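Local coordinates for protein putative TetR-family transcriptional regulator (Syntrophomonas wolfei subsp. wolfei, PDB 3LWJ) that probably binds DNA through a helix-turn-helix domain and regulates transcription, as a putative member of the TetR family of bacterial regulators, at residues Arg14-Thr19 with Leu41-Thr46; Leu22-Glu27 with Arg36-Leu41; Ile59-Leu64 with Asp121-Gln126; Glu65-Gln70 with Met97-Gln102. All coordinates share one frame; numbering follows the deposited sequence. Where two conformers were deposited one is given.

Contact 1: residues Arg14-Thr19 with Leu41-Thr46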
loop_
_atom_site.group_PDB
_atom_site.type_symbol
_atom_site.label_atom_id
_atom_site.label_comp_id
_atom_site.label_asym_id
_atom_site.label_seq_id
_atom_site.Cartn_x
_atom_site.Cartn_y
_atom_site.Cartn_z
ATOM N N ARG A 14 26.076 14.322 10.151
ATOM C CA ARG A 14 25.170 13.234 9.760
ATOM C C ARG A 14 23.839 13.843 9.322
ATOM O O ARG A 14 23.314 13.523 8.253
ATOM C CB ARG A 14 24.953 12.244 10.921
ATOM C CG ARG A 14 24.162 10.965 10.567
ATOM C CD ARG A 14 23.749 10.211 11.832
ATOM N NE ARG A 14 22.755 9.157 11.615
ATOM C CZ ARG A 14 21.430 9.270 11.784
ATOM N NH1 ARG A 14 20.843 10.388 12.173
ATOM N NH2 ARG A 14 20.664 8.217 11.564
ATOM N N GLN A 15 23.315 14.741 10.149
ATOM C CA GLN A 15 22.068 15.442 9.842
ATOM C C GLN A 15 22.129 16.305 8.580
ATOM O O GLN A 15 21.151 16.380 7.824
ATOM C CB GLN A 15 21.631 16.347 11.009
ATOM C CG GLN A 15 20.188 16.860 10.851
ATOM C CD GLN A 15 19.219 15.723 10.731
ATOM O OE1 GLN A 15 19.242 14.811 11.553
ATOM N NE2 GLN A 15 18.392 15.731 9.680
ATOM N N LYS A 16 23.234 17.009 8.370
ATOM C CA LYS A 16 23.313 17.834 7.180
ATOM C C LYS A 16 23.214 16.942 5.947
ATOM O O LYS A 16 22.529 17.297 4.995
ATOM C CB LYS A 16 24.601 18.662 7.121
ATOM C CG LYS A 16 24.467 19.830 6.136
ATOM C CD LYS A 16 25.770 20.550 5.860
ATOM C CE LYS A 16 25.530 21.716 4.897
ATOM N NZ LYS A 16 26.777 22.161 4.219
ATOM N N ILE A 17 23.905 15.799 5.959
ATOM C CA ILE A 17 23.933 14.913 4.770
ATOM C C ILE A 17 22.511 14.359 4.498
ATOM O O ILE A 17 22.067 14.327 3.352
ATOM C CB ILE A 17 24.988 13.771 4.878
ATOM C CG1 ILE A 17 26.412 14.322 5.040
ATOM C CG2 ILE A 17 24.974 12.897 3.638
ATOM C CD1 ILE A 17 27.405 13.296 5.621
ATOM N N LEU A 18 21.808 13.973 5.565
ATOM C CA LEU A 18 20.428 13.471 5.470
ATOM C C LEU A 18 19.434 14.520 4.951
ATOM O O LEU A 18 18.609 14.208 4.101
ATOM C CB LEU A 18 19.961 12.899 6.818
ATOM C CG LEU A 18 20.767 11.716 7.376
ATOM C CD1 LEU A 18 20.246 11.308 8.751
ATOM C CD2 LEU A 18 20.787 10.513 6.414
ATOM N N THR A 19 19.509 15.760 5.433
ATOM C CA THR A 19 18.576 16.803 4.965
ATOM C C THR A 19 18.801 17.087 3.482
ATOM O O THR A 19 17.835 17.104 2.692
ATOM C CB THR A 19 18.699 18.132 5.762
ATOM O OG1 THR A 19 18.853 17.842 7.154
ATOM C CG2 THR A 19 17.444 18.990 5.567
ATOM N N LEU A 41 26.378 19.057 -2.580
ATOM C CA LEU A 41 25.414 19.923 -1.877
ATOM C C LEU A 41 25.599 19.914 -0.341
ATOM O O LEU A 41 25.275 20.890 0.336
ATOM C CB LEU A 41 23.985 19.501 -2.221
ATOM C CG LEU A 41 22.846 20.463 -1.864
ATOM C CD1 LEU A 41 22.846 21.671 -2.821
ATOM C CD2 LEU A 41 21.518 19.701 -1.898
ATOM N N SER A 42 26.098 18.801 0.198
ATOM C CA SER A 42 26.378 18.687 1.634
ATOM C C SER A 42 27.664 19.435 2.041
ATOM O O SER A 42 27.750 19.953 3.156
ATOM C CB SER A 42 26.501 17.221 2.026
ATOM O OG SER A 42 26.111 17.029 3.367
ATOM N N GLU A 43 28.649 19.461 1.135
ATOM C CA GLU A 43 29.970 20.092 1.348
ATOM C C GLU A 43 30.838 19.483 2.445
ATOM O O GLU A 43 31.818 20.095 2.836
ATOM C CB GLU A 43 29.837 21.598 1.614
ATOM C CG GLU A 43 29.538 22.436 0.382
ATOM C CD GLU A 43 28.841 23.733 0.742
ATOM O OE1 GLU A 43 27.871 23.675 1.524
ATOM O OE2 GLU A 43 29.256 24.806 0.257
ATOM N N VAL A 44 30.504 18.290 2.937
ATOM C CA VAL A 44 31.306 17.665 4.004
ATOM C C VAL A 44 32.629 17.032 3.508
ATOM O O VAL A 44 33.482 16.668 4.323
ATOM C CB VAL A 44 30.493 16.614 4.810
ATOM C CG1 VAL A 44 29.280 17.279 5.499
ATOM C CG2 VAL A 44 30.067 15.445 3.914
ATOM N N GLY A 45 32.801 16.922 2.187
ATOM C CA GLY A 45 33.994 16.289 1.589
ATOM C C GLY A 45 33.736 14.813 1.304
ATOM O O GLY A 45 32.941 14.159 2.000
ATOM N N THR A 46 34.390 14.277 0.275
ATOM C CA THR A 46 34.146 12.885 -0.138
ATOM C C THR A 46 34.560 11.896 0.971
ATOM O O THR A 46 33.787 10.986 1.316
ATOM C CB THR A 46 34.869 12.531 -1.479
ATOM O OG1 THR A 46 36.282 12.742 -1.341
ATOM C CG2 THR A 46 34.330 13.384 -2.638
#
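K16 reaches across to the C-terminal end of helix 35-42 and meets S42 and E43 there. Its CG is anti to the backbone N (chi1 -162°) and the chain runs on extended, a length and reach that suit lysine. NZ donates to S42 O at 2.6 Å, standing above the carbonyl plane, 45° out of it, while CE lies 3.3 Å from the same S42 O. The ammonium also makes a long, weak salt bridge, 3.3 Å from NZ to E43 OE1, the two side chains crossing obliquely. A positive charge here would probably be welcome, since the carbonyls of a helix end and the E43 carboxylate both carry negative character. E43 itself, with positive phi, turns the chain out of the helix.

I17 comes next and faces the interior. Its CA lies only 5.5 Å from S42 CA, an approach that suits a residue as small as serine. S42 OG lies 3.2 Å from I17 CG1 and is buried with no polar partner in the model. Beyond it, I17 CD1 packs on V44 CG2 at 3.8 Å, the two branched chains crossing at about a right angle. F49 touches both I17 and V44, extending this apolar patch to helix 46-52. The arrangement is that of a TetR-type DNA-binding domain, whose first helix packs against the turn of the predicted helix-turn-helix.

Contact 2: residues Leu22-Glu27 with Arg36-Leu41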
loop_
_atom_site.group_PDB
_atom_site.type_symbol
_atom_site.label_atom_id
_atom_site.label_comp_id
_atom_site.label_asym_id
_atom_site.label_seq_id
_atom_site.Cartn_x
_atom_site.Cartn_y
_atom_site.Cartn_z
ATOM N N LEU A 22 17.561 14.165 1.305
ATOM C CA LEU A 22 16.114 14.266 1.216
ATOM C C LEU A 22 15.752 15.320 0.170
ATOM O O LEU A 22 14.984 15.038 -0.753
ATOM C CB LEU A 22 15.524 14.596 2.597
ATOM C CG LEU A 22 14.179 14.062 3.059
ATOM C CD1 LEU A 22 13.871 12.668 2.521
ATOM C CD2 LEU A 22 14.165 14.086 4.615
ATOM N N ASP A 23 16.325 16.517 0.269
ATOM C CA ASP A 23 15.974 17.598 -0.679
ATOM C C ASP A 23 16.239 17.215 -2.130
ATOM O O ASP A 23 15.425 17.503 -3.009
ATOM C CB ASP A 23 16.727 18.911 -0.371
ATOM C CG ASP A 23 16.358 19.511 1.001
ATOM O OD1 ASP A 23 15.379 19.071 1.630
ATOM O OD2 ASP A 23 17.082 20.411 1.462
ATOM N N LEU A 24 17.399 16.603 -2.386
ATOM C CA LEU A 24 17.772 16.169 -3.739
ATOM C C LEU A 24 16.855 15.026 -4.257
ATOM O O LEU A 24 16.502 14.972 -5.454
ATOM C CB LEU A 24 19.254 15.740 -3.793
ATOM C CG LEU A 24 20.349 16.814 -3.875
ATOM C CD1 LEU A 24 21.697 16.177 -3.566
ATOM C CD2 LEU A 24 20.395 17.477 -5.251
ATOM N N PHE A 25 16.468 14.116 -3.360
ATOM C CA PHE A 25 15.560 13.033 -3.721
ATOM C C PHE A 25 14.215 13.622 -4.205
ATOM O O PHE A 25 13.711 13.237 -5.262
ATOM C CB PHE A 25 15.314 12.069 -2.530
ATOM C CG PHE A 25 16.522 11.252 -2.103
ATOM C CD1 PHE A 25 17.629 11.109 -2.901
ATOM C CD2 PHE A 25 16.484 10.558 -0.904
ATOM C CE1 PHE A 25 18.690 10.355 -2.495
ATOM C CE2 PHE A 25 17.548 9.796 -0.492
ATOM C CZ PHE A 25 18.653 9.705 -1.268
ATOM N N ILE A 26 13.670 14.563 -3.435
ATOM C CA ILE A 26 12.444 15.299 -3.803
ATOM C C ILE A 26 12.589 16.073 -5.124
ATOM O O ILE A 26 11.704 16.041 -5.960
ATOM C CB ILE A 26 12.053 16.326 -2.704
ATOM C CG1 ILE A 26 11.578 15.604 -1.446
ATOM C CG2 ILE A 26 10.979 17.295 -3.228
ATOM C CD1 ILE A 26 10.334 14.797 -1.645
ATOM N N GLU A 27 13.722 16.740 -5.314
ATOM C CA GLU A 27 13.917 17.643 -6.459
ATOM C C GLU A 27 14.244 16.935 -7.785
ATOM O O GLU A 27 13.735 17.326 -8.844
ATOM C CB GLU A 27 15.023 18.621 -6.118
ATOM C CG GLU A 27 15.347 19.593 -7.217
ATOM C CD GLU A 27 16.587 20.400 -6.912
ATOM O OE1 GLU A 27 16.683 20.914 -5.780
ATOM O OE2 GLU A 27 17.456 20.516 -7.805
ATOM N N ARG A 36 27.587 11.790 -5.647
ATOM C CA ARG A 36 28.266 13.023 -6.091
ATOM C C ARG A 36 27.456 14.294 -5.798
ATOM O O ARG A 36 27.991 15.246 -5.231
ATOM C CB ARG A 36 28.582 12.952 -7.590
ATOM N N ASP A 37 26.182 14.306 -6.205
ATOM C CA ASP A 37 25.260 15.442 -5.991
ATOM C C ASP A 37 25.111 15.748 -4.516
ATOM O O ASP A 37 25.142 16.908 -4.104
ATOM C CB ASP A 37 23.843 15.137 -6.535
ATOM C CG ASP A 37 23.831 14.773 -8.024
ATOM O OD1 ASP A 37 24.792 15.167 -8.736
ATOM O OD2 ASP A 37 22.863 14.091 -8.474
ATOM N N ILE A 38 24.918 14.689 -3.730
ATOM C CA ILE A 38 24.751 14.809 -2.290
ATOM C C ILE A 38 26.014 15.323 -1.614
ATOM O O ILE A 38 25.930 16.255 -0.818
ATOM C CB ILE A 38 24.374 13.467 -1.652
ATOM C CG1 ILE A 38 23.028 12.971 -2.212
ATOM C CG2 ILE A 38 24.363 13.626 -0.119
ATOM C CD1 ILE A 38 22.659 11.503 -1.819
ATOM N N ILE A 39 27.177 14.736 -1.939
ATOM C CA ILE A 39 28.453 15.197 -1.358
ATOM C C ILE A 39 28.674 16.677 -1.723
ATOM O O ILE A 39 28.939 17.476 -0.839
ATOM C CB ILE A 39 29.719 14.288 -1.695
ATOM C CG1 ILE A 39 30.068 14.287 -3.184
ATOM C CG2 ILE A 39 29.537 12.846 -1.213
ATOM C CD1 ILE A 39 31.425 13.677 -3.510
ATOM N N ALA A 40 28.473 17.049 -2.993
ATOM C CA ALA A 40 28.594 18.451 -3.439
ATOM C C ALA A 40 27.649 19.407 -2.700
ATOM O O ALA A 40 28.069 20.450 -2.236
ATOM C CB ALA A 40 28.395 18.564 -4.954
ATOM N N LEU A 41 26.378 19.057 -2.580
ATOM C CA LEU A 41 25.414 19.923 -1.877
ATOM C C LEU A 41 25.599 19.914 -0.341
ATOM O O LEU A 41 25.275 20.890 0.336
ATOM C CB LEU A 41 23.985 19.501 -2.221
ATOM C CG LEU A 41 22.846 20.463 -1.864
ATOM C CD1 LEU A 41 22.846 21.671 -2.821
ATOM C CD2 LEU A 41 21.518 19.701 -1.898
#
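L24 is the bump of this interface, and D37, I38 and L41 line the hollow that takes it. Its CG is anti to the carbonyl carbon (chi1 -79°), and the fork beyond points at helix 35-42. The CD1 methyl sinks deepest, settling against the backbone 3.6 Å from both D37 O and I38 N. On one side of that methyl stands D37 CB at 3.8 Å, on another I38 CG1 at 3.7 Å. L41 supplies the next part of the rim: the two leucines reach toward each other tip to tip, with L41 CD2 3.7 Å from L24 CG. Leucine suits the place because its fork can touch backbone and two apolar walls together.

The short helical segments lie 10.3 Å apart and run at 130° to each other. They correspond to the first two helices of the three-helix TetR-type DNA-binding domain, the second of which opens the predicted helix-turn-helix. An alanine at L24 would remove the whole fork and would probably open a gap facing D37 CB, I38 CG1 and L41 CD2.

Beside this bump lies a shallower fit, in which I38 CD1 comes obliquely to the F25 ring, 4.2 Å from F25 CE1. T33 touches L24, F25 and I38, closing part of the pocket from the connecting loop, and Y30 meets the F25 ring. While D37 CB packs against L24, the D37 carboxylate turns to other partners: its OD2 forms a salt bridge with K28 and accepts a hydrogen bond from the backbone N of S34.

Contact 3: residues Ile59-Leu64 with Asp121-Gln126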
loop_
_atom_site.group_PDB
_atom_site.type_symbol
_atom_site.label_atom_id
_atom_site.label_comp_id
_atom_site.label_asym_id
_atom_site.label_seq_id
_atom_site.Cartn_x
_atom_site.Cartn_y
_atom_site.Cartn_z
ATOM N N ILE A 59 21.968 5.905 3.011
ATOM C CA ILE A 59 21.308 7.149 3.433
ATOM C C ILE A 59 19.809 6.899 3.687
ATOM O O ILE A 59 19.286 7.258 4.748
ATOM C CB ILE A 59 21.550 8.322 2.450
ATOM C CG1 ILE A 59 22.994 8.822 2.597
ATOM C CG2 ILE A 59 20.597 9.468 2.742
ATOM C CD1 ILE A 59 23.501 9.617 1.450
ATOM N N LEU A 60 19.160 6.213 2.746
ATOM C CA LEU A 60 17.761 5.851 2.861
ATOM C C LEU A 60 17.537 5.023 4.135
ATOM O O LEU A 60 16.619 5.336 4.878
ATOM C CB LEU A 60 17.279 5.114 1.583
ATOM C CG LEU A 60 15.787 4.750 1.493
ATOM C CD1 LEU A 60 14.938 5.998 1.527
ATOM C CD2 LEU A 60 15.404 3.886 0.274
ATOM N N LYS A 61 18.364 3.994 4.410
ATOM C CA LYS A 61 18.192 3.196 5.660
ATOM C C LYS A 61 18.253 4.082 6.904
ATOM O O LYS A 61 17.500 3.883 7.864
ATOM C CB LYS A 61 19.237 2.053 5.828
ATOM C CG LYS A 61 19.034 0.798 4.924
ATOM C CD LYS A 61 20.070 -0.349 5.212
ATOM C CE LYS A 61 20.549 -1.122 3.929
ATOM N NZ LYS A 61 19.809 -2.415 3.527
ATOM N N ASN A 62 19.194 5.021 6.894
ATOM C CA ASN A 62 19.394 5.921 8.022
ATOM C C ASN A 62 18.208 6.907 8.186
ATOM O O ASN A 62 17.767 7.160 9.300
ATOM C CB ASN A 62 20.752 6.634 7.919
ATOM C CG ASN A 62 21.937 5.753 8.400
ATOM O OD1 ASN A 62 22.446 5.951 9.492
ATOM N ND2 ASN A 62 22.358 4.779 7.582
ATOM N N LEU A 63 17.694 7.447 7.088
ATOM C CA LEU A 63 16.478 8.279 7.120
ATOM C C LEU A 63 15.299 7.498 7.713
ATOM O O LEU A 63 14.578 8.009 8.542
ATOM C CB LEU A 63 16.114 8.759 5.709
ATOM C CG LEU A 63 16.995 9.854 5.113
ATOM C CD1 LEU A 63 16.785 9.951 3.614
ATOM C CD2 LEU A 63 16.734 11.187 5.791
ATOM N N LEU A 64 15.130 6.242 7.307
ATOM C CA LEU A 64 13.999 5.451 7.770
ATOM C C LEU A 64 14.160 4.905 9.200
ATOM O O LEU A 64 13.161 4.734 9.925
ATOM C CB LEU A 64 13.713 4.305 6.811
ATOM C CG LEU A 64 13.282 4.665 5.382
ATOM C CD1 LEU A 64 13.365 3.429 4.452
ATOM C CD2 LEU A 64 11.882 5.257 5.369
ATOM N N ASP A 121 13.493 -1.764 -1.968
ATOM C CA ASP A 121 12.511 -2.585 -1.246
ATOM C C ASP A 121 13.098 -3.281 -0.003
ATOM O O ASP A 121 12.435 -3.344 1.037
ATOM C CB ASP A 121 11.825 -3.559 -2.186
ATOM C CG ASP A 121 10.752 -2.879 -3.031
ATOM O OD1 ASP A 121 9.948 -2.084 -2.466
ATOM O OD2 ASP A 121 10.693 -3.163 -4.244
ATOM N N GLN A 122 14.347 -3.749 -0.068
ATOM C CA GLN A 122 15.035 -4.292 1.116
ATOM C C GLN A 122 15.077 -3.211 2.218
ATOM O O GLN A 122 14.876 -3.501 3.372
ATOM C CB GLN A 122 16.470 -4.795 0.781
ATOM C CG GLN A 122 16.569 -6.155 -0.004
ATOM C CD GLN A 122 17.986 -6.493 -0.570
ATOM O OE1 GLN A 122 18.183 -7.564 -1.161
ATOM N NE2 GLN A 122 18.959 -5.592 -0.376
ATOM N N CYS A 123 15.385 -1.960 1.851
ATOM C CA CYS A 123 15.424 -0.881 2.857
ATOM C C CYS A 123 14.034 -0.639 3.449
ATOM O O CYS A 123 13.871 -0.494 4.653
ATOM C CB CYS A 123 15.890 0.434 2.261
ATOM S SG CYS A 123 17.555 0.438 1.588
ATOM N N LEU A 124 13.014 -0.567 2.602
ATOM C CA LEU A 124 11.673 -0.310 3.116
ATOM C C LEU A 124 11.253 -1.486 3.982
ATOM O O LEU A 124 10.524 -1.289 4.921
ATOM C CB LEU A 124 10.666 -0.016 2.004
ATOM C CG LEU A 124 10.521 1.486 1.670
ATOM C CD1 LEU A 124 11.837 2.114 1.119
ATOM C CD2 LEU A 124 9.391 1.702 0.692
ATOM N N LYS A 125 11.761 -2.694 3.676
ATOM C CA LYS A 125 11.363 -3.908 4.414
ATOM C C LYS A 125 11.859 -3.858 5.844
ATOM O O LYS A 125 11.148 -4.236 6.758
ATOM C CB LYS A 125 11.811 -5.214 3.722
ATOM C CG LYS A 125 11.157 -6.471 4.354
ATOM C CD LYS A 125 11.571 -7.799 3.652
ATOM C CE LYS A 125 11.025 -8.999 4.386
ATOM N NZ LYS A 125 11.613 -9.144 5.766
ATOM N N GLN A 126 13.053 -3.319 6.039
ATOM C CA GLN A 126 13.585 -3.192 7.387
ATOM C C GLN A 126 12.786 -2.188 8.219
ATOM O O GLN A 126 12.486 -2.431 9.378
ATOM C CB GLN A 126 15.087 -2.851 7.332
ATOM C CG GLN A 126 15.856 -3.957 6.651
ATOM C CD GLN A 126 17.354 -3.729 6.582
ATOM O OE1 GLN A 126 17.940 -3.079 7.459
ATOM N NE2 GLN A 126 17.990 -4.283 5.534
HETATM O O HOH W 1 19.342 -2.310 0.345
#
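C123 sits where the nearly parallel segments 59-64 and 121-126 come closest, its CA 5.7 Å from K61 CA. The axes of the short segments pass at 9.5 Å with an angle of 19°, and a cysteine is slim enough for this gap. K61 CG lies 3.7 Å from C123 SG, and CE and NZ of K61 each lie about 4.1 Å from C123 SG as the lysine chain bends at its far torsions. L60 covers another side, its CD2 4.0 Å from C123 CB. One turn on, L64 CD1 packs 4.0 Å from C123 O.

At the polar border, K61 NZ donates to a water at 3.2 Å. An alanine in place of K61 would probably uncover this flank of C123 SG and leave that water without its lysine donor.

Further out, Y30 and I120 touch L60, and F127 backs L64. D121 OD1 accepts hydrogen bonds from G115 N and from Y169 OH of the second subunit, which places the start of this segment at the contact with that subunit. The leucines suit the buried side, while K61 lays its methylenes by the sulphur and carries its ammonium to the water. In TetR-family proteins the fourth helix links the DNA-binding and regulatory domains, and this contact is its packing against helix 118-144.

Contact 4: residues Glu65-Gln70 with Met97-Gln102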
loop_
_atom_site.group_PDB
_atom_site.type_symbol
_atom_site.label_atom_id
_atom_site.label_comp_id
_atom_site.label_asym_id
_atom_site.label_seq_id
_atom_site.Cartn_x
_atom_site.Cartn_y
_atom_site.Cartn_z
ATOM N N GLU A 65 15.385 4.626 9.606
ATOM C CA GLU A 65 15.677 4.273 11.004
ATOM C C GLU A 65 15.271 5.378 11.981
ATOM O O GLU A 65 14.667 5.116 13.014
ATOM C CB GLU A 65 17.175 4.040 11.209
ATOM C CG GLU A 65 17.635 2.658 10.807
ATOM C CD GLU A 65 19.167 2.532 10.688
ATOM O OE1 GLU A 65 19.910 3.477 11.081
ATOM O OE2 GLU A 65 19.615 1.472 10.188
ATOM N N ASP A 66 15.657 6.603 11.658
ATOM C CA ASP A 66 15.294 7.768 12.451
ATOM C C ASP A 66 13.780 7.908 12.488
ATOM O O ASP A 66 13.217 8.225 13.514
ATOM C CB ASP A 66 15.899 9.007 11.824
ATOM C CG ASP A 66 17.426 9.096 12.050
ATOM O OD1 ASP A 66 17.991 8.157 12.644
ATOM O OD2 ASP A 66 18.064 10.085 11.626
ATOM N N PHE A 67 13.139 7.650 11.352
ATOM C CA PHE A 67 11.685 7.776 11.200
ATOM C C PHE A 67 10.960 6.760 12.086
ATOM O O PHE A 67 10.072 7.116 12.853
ATOM C CB PHE A 67 11.359 7.560 9.725
ATOM C CG PHE A 67 10.028 8.115 9.229
ATOM C CD1 PHE A 67 9.309 9.110 9.902
ATOM C CD2 PHE A 67 9.541 7.654 8.007
ATOM C CE1 PHE A 67 8.124 9.606 9.368
ATOM C CE2 PHE A 67 8.361 8.148 7.467
ATOM C CZ PHE A 67 7.651 9.138 8.152
ATOM N N ALA A 68 11.348 5.492 11.972
ATOM C CA ALA A 68 10.784 4.418 12.822
ATOM C C ALA A 68 10.979 4.763 14.291
ATOM O O ALA A 68 10.101 4.560 15.109
ATOM C CB ALA A 68 11.458 3.038 12.511
ATOM N N LYS A 69 12.158 5.265 14.608
ATOM C CA LYS A 69 12.513 5.578 15.955
ATOM C C LYS A 69 11.606 6.677 16.525
ATOM O O LYS A 69 11.195 6.615 17.686
ATOM C CB LYS A 69 13.981 6.007 16.023
ATOM C CG LYS A 69 14.457 6.174 17.438
ATOM C CD LYS A 69 15.894 6.632 17.542
ATOM C CE LYS A 69 16.270 6.712 19.019
ATOM N NZ LYS A 69 17.571 7.369 19.205
ATOM N N GLN A 70 11.315 7.682 15.715
ATOM C CA GLN A 70 10.435 8.780 16.141
ATOM C C GLN A 70 8.959 8.327 16.329
ATOM O O GLN A 70 8.299 8.713 17.307
ATOM C CB GLN A 70 10.542 9.924 15.136
ATOM C CG GLN A 70 9.828 11.227 15.509
ATOM C CD GLN A 70 9.805 12.208 14.333
ATOM O OE1 GLN A 70 10.535 12.023 13.344
ATOM N NE2 GLN A 70 8.948 13.235 14.420
HETATM N N MSE A 97 0.116 9.181 12.386
HETATM C CA MSE A 97 -0.225 9.963 11.181
HETATM C C MSE A 97 0.409 11.376 11.327
HETATM O O MSE A 97 0.871 11.979 10.336
HETATM C CB MSE A 97 -1.762 10.058 10.928
HETATM C CG MSE A 97 -2.572 8.801 10.242
HETATM SE SE MSE A 97 -1.353 7.529 9.405
HETATM C CE MSE A 97 -1.493 8.102 7.548
ATOM N N GLU A 98 0.467 11.903 12.549
ATOM C CA GLU A 98 1.119 13.218 12.758
ATOM C C GLU A 98 2.645 13.152 12.561
ATOM O O GLU A 98 3.241 14.106 12.072
ATOM C CB GLU A 98 0.815 13.824 14.141
ATOM C CG GLU A 98 -0.679 14.114 14.469
ATOM C CD GLU A 98 -1.285 15.368 13.807
ATOM O OE1 GLU A 98 -0.564 16.100 13.062
ATOM O OE2 GLU A 98 -2.505 15.615 14.051
ATOM N N VAL A 99 3.296 12.046 12.927
ATOM C CA VAL A 99 4.737 11.924 12.663
ATOM C C VAL A 99 4.949 11.933 11.139
ATOM O O VAL A 99 5.835 12.622 10.636
ATOM C CB VAL A 99 5.356 10.658 13.326
ATOM C CG1 VAL A 99 6.797 10.503 12.956
ATOM C CG2 VAL A 99 5.211 10.703 14.841
ATOM N N PHE A 100 4.111 11.195 10.404
ATOM C CA PHE A 100 4.192 11.221 8.947
ATOM C C PHE A 100 4.154 12.682 8.457
ATOM O O PHE A 100 5.018 13.079 7.686
ATOM C CB PHE A 100 3.051 10.436 8.280
ATOM C CG PHE A 100 3.117 8.944 8.441
ATOM C CD1 PHE A 100 4.282 8.288 8.661
ATOM C CD2 PHE A 100 1.973 8.194 8.287
ATOM C CE1 PHE A 100 4.327 6.900 8.765
ATOM C CE2 PHE A 100 2.011 6.826 8.393
ATOM C CZ PHE A 100 3.212 6.182 8.640
ATOM N N ALA A 101 3.172 13.457 8.914
ATOM C CA ALA A 101 2.988 14.847 8.474
ATOM C C ALA A 101 4.165 15.784 8.835
ATOM O O ALA A 101 4.480 16.724 8.084
ATOM C CB ALA A 101 1.667 15.413 9.014
ATOM N N GLN A 102 4.814 15.529 9.967
ATOM C CA GLN A 102 5.992 16.311 10.366
ATOM C C GLN A 102 7.200 16.008 9.493
ATOM O O GLN A 102 8.106 16.831 9.414
ATOM C CB GLN A 102 6.341 16.064 11.836
ATOM C CG GLN A 102 5.473 16.889 12.801
ATOM C CD GLN A 102 5.308 16.232 14.166
ATOM O OE1 GLN A 102 6.128 15.394 14.583
ATOM N NE2 GLN A 102 4.230 16.597 14.866
#
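F67 spans much of the distance between these helices with one flat side chain. From CB the bond to CG runs anti to the backbone N (chi1 -159°), and the ring extends on past V99. CD1 is the first ring atom to brush V99 CG1, at 4.2 Å. CE1 then comes 3.9 Å from that methyl and has V99 O 4.0 Å away, in the ring plane at its edge. The tip, CZ, meets F100 CD1 at 3.5 Å, approaching the F100 ring at its edge and near its plane. The two ring planes stand 59° apart, an oblique pairing.

The short helical segments approach to 10.6 Å and run at 143°, roughly antiparallel. In the TetR fold helix 56-79 runs from the DNA-binding domain into the helical regulatory domain, to which helix 85-102 belongs, and phenylalanine is long enough to bridge the two. Helix 153-173 adds L168 against F100, and I71 touches both V99 and F100.

Toward the outer side, Q70 slides past V99 in the opposite direction, its CD 3.7 Å from V99 CG1. The compact valine thus has an aromatic ring and an amide packed on one methyl. Beyond it the Q70 and Q102 amides lie nearly coplanar, with Q70 NE2 3.6 Å from Q102 OE1, close but not hydrogen-bonded. The other end of the Q70 amide is held from the loop after helix 85-102, where N103 ND2 donates to Q70 OE1 and to V99 O.

Overall arrangement
Contacts 1 and 2 both join helix 10-28 to helix 35-42, contact 1 also taking in the turn that follows; their centres are 9 Å apart, they share L41, and I17 packs against I38. Contacts 3 and 4 lie on helix 56-79 in consecutive segments, centres 13 Å apart. The two halves meet where helices 10-28 and 35-42 face helix 56-79: L18 packs on I59 and L63, F25 on L63, and I38 on I59. Although contacts 1 and 4 are about 21 Å apart between centres, R14 NH1, in the conformer given, forms a 2.8 Å salt bridge with D66 OD2. Helix 56-79 thus probably joins the predicted DNA-binding domain to the regulatory core, as in other TetR-family proteins.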